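Local coordinates for protein thermotoga maritima TmcAL (Thermotoga maritima, PDB 5Y0T) that belongs to the HIGH nucleotidyl transferase family of the HUP clan, with a Rossmann-like alpha/beta core built around a largely parallel sheet, at residues Val89-Gly94 and Leu180-Asn185. Residues are numbered along the deposited sequence; the frame is centred on the assembly and turned at random.
Sequences VLDATG and LKIGSN
Asp-91, in the last turn of helix 79-92, meets Ile-182 near the end of helix 167-182 and Ser-184 just beyond it, and these three side chains carry the whole contact. The Ser-184 hydroxyl donates a hydrogen bond to the carboxylate, OG to Asp-91 OD1 3.1 Å; it reaches the oxygen from above the carboxylate plane, 37° out of it. Ser-184 CB follows closely, 3.3 Å from Asp-91 OD1. The same hydroxyl is hydrogen-bonded to Ile-186 N, a tie to the chain entering strand 187-192. Asp-91 has CG anti to its backbone N (chi1 -180°), directing the carboxylate toward segment 180-185. Ile-182 comes from the opposite direction: its CD1 methyl lies 3.7 Å from Asp-91 CB and 3.8 Å from Asp-91 OD2; one carboxylate oxygen takes the serine's bond, and the methyl lies beside the other. In this Rossmann-like core the two helices lead into strands 98-103 and 187-192, parallel neighbours in the sheet, and the contact joins the helix ends just before those strands. Gly-183, with positive phi, closes helix 167-182 in a Schellman motif; the chain then turns to bring Ser-184 up to Asp-91, their CA atoms 6.5 Å apart. Earlier in helix 79-92, Ile-182 also packs on Phe-84, Val-87 and Cys-88. Asp-91 OD2 forms a salt bridge with Lys-358, whose positive charge probably helps to balance a negative carboxylate that lies near two helix C-terminal ends.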
loop_
_atom_site.group_PDB
_atom_site.type_symbol
_atom_site.label_atom_id
_atom_site.label_comp_id
_atom_site.label_asym_id
_atom_site.label_seq_id
_atom_site.Cartn_x
_atom_site.Cartn_y
_atom_site.Cartn_z
ATOM N N VAL A 89 10.306 23.808 -16.206
ATOM C CA VAL A 89 11.658 23.272 -16.092
ATOM C C VAL A 89 12.540 23.825 -17.216
ATOM O O VAL A 89 13.651 24.294 -16.973
ATOM C CB VAL A 89 11.698 21.728 -16.169
ATOM C CG1 VAL A 89 13.139 21.238 -16.247
ATOM C CG2 VAL A 89 10.993 21.067 -14.949
ATOM N N LEU A 90 12.060 23.736 -18.451
ATOM C CA LEU A 90 12.838 24.277 -19.569
ATOM C C LEU A 90 13.124 25.768 -19.393
ATOM O O LEU A 90 14.264 26.211 -19.530
ATOM C CB LEU A 90 12.106 24.030 -20.888
ATOM C CG LEU A 90 12.075 22.542 -21.241
ATOM C CD1 LEU A 90 11.347 22.294 -22.568
ATOM C CD2 LEU A 90 13.492 21.961 -21.293
ATOM N N ASP A 91 12.087 26.543 -19.096
ATOM C CA ASP A 91 12.277 27.965 -18.877
ATOM C C ASP A 91 13.248 28.245 -17.711
ATOM O O ASP A 91 14.012 29.202 -17.752
ATOM C CB ASP A 91 10.937 28.643 -18.613
ATOM C CG ASP A 91 11.083 30.132 -18.380
ATOM O OD1 ASP A 91 11.233 30.864 -19.375
ATOM O OD2 ASP A 91 11.051 30.552 -17.206
ATOM N N ALA A 92 13.222 27.402 -16.683
ATOM C CA ALA A 92 14.030 27.644 -15.488
ATOM C C ALA A 92 15.522 27.413 -15.727
ATOM O O ALA A 92 16.358 27.895 -14.957
ATOM C CB ALA A 92 13.554 26.778 -14.345
ATOM N N THR A 93 15.863 26.684 -16.787
ATOM C CA THR A 93 17.269 26.446 -17.104
ATOM C C THR A 93 17.981 27.758 -17.365
ATOM O O THR A 93 19.197 27.853 -17.188
ATOM C CB THR A 93 17.448 25.580 -18.352
ATOM O OG1 THR A 93 16.884 26.278 -19.472
ATOM C CG2 THR A 93 16.748 24.206 -18.181
ATOM N N GLY A 94 17.214 28.749 -17.823
ATOM C CA GLY A 94 17.742 30.066 -18.133
ATOM C C GLY A 94 18.404 30.140 -19.498
ATOM O O GLY A 94 18.952 31.190 -19.861
ATOM N N LEU A 180 3.103 31.338 -21.911
ATOM C CA LEU A 180 2.448 32.640 -21.762
ATOM C C LEU A 180 2.210 32.929 -20.286
ATOM O O LEU A 180 2.525 34.021 -19.797
ATOM C CB LEU A 180 1.119 32.688 -22.538
ATOM C CG LEU A 180 1.266 32.752 -24.061
ATOM C CD1 LEU A 180 -0.098 32.689 -24.779
ATOM C CD2 LEU A 180 2.015 34.022 -24.434
ATOM N N LYS A 181 1.677 31.947 -19.566
ATOM C CA LYS A 181 1.393 32.153 -18.141
ATOM C C LYS A 181 2.632 32.535 -17.345
ATOM O O LYS A 181 2.565 33.401 -16.471
ATOM C CB LYS A 181 0.762 30.908 -17.511
ATOM C CG LYS A 181 -0.621 30.585 -18.030
ATOM C CD LYS A 181 -1.416 29.800 -16.998
ATOM C CE LYS A 181 -0.544 28.782 -16.286
ATOM N NZ LYS A 181 -1.350 27.818 -15.489
ATOM N N ILE A 182 3.758 31.886 -17.610
ATOM C CA ILE A 182 4.938 32.188 -16.819
ATOM C C ILE A 182 5.797 33.280 -17.433
ATOM O O ILE A 182 6.852 33.606 -16.902
ATOM C CB ILE A 182 5.808 30.919 -16.568
ATOM C CG1 ILE A 182 6.460 30.402 -17.853
ATOM C CG2 ILE A 182 4.963 29.834 -15.902
ATOM C CD1 ILE A 182 7.463 29.241 -17.590
ATOM N N GLY A 183 5.349 33.860 -18.542
ATOM C CA GLY A 183 6.078 34.973 -19.129
ATOM C C GLY A 183 7.349 34.553 -19.845
ATOM O O GLY A 183 8.283 35.328 -19.963
ATOM N N SER A 184 7.382 33.328 -20.357
ATOM C CA SER A 184 8.574 32.832 -21.033
ATOM C C SER A 184 8.740 33.428 -22.439
ATOM O O SER A 184 7.760 33.699 -23.125
ATOM C CB SER A 184 8.525 31.306 -21.123
ATOM O OG SER A 184 9.532 30.818 -21.991
ATOM N N ASN A 185 9.988 33.621 -22.857
ATOM C CA ASN A 185 10.291 34.107 -24.206
ATOM C C ASN A 185 10.603 32.986 -25.199
ATOM O O ASN A 185 11.018 33.239 -26.335
ATOM C CB ASN A 185 11.455 35.101 -24.159
ATOM C CG ASN A 185 11.013 36.474 -23.691
ATOM O OD1 ASN A 185 9.825 36.795 -23.727
ATOM N ND2 ASN A 185 11.965 37.293 -23.255
#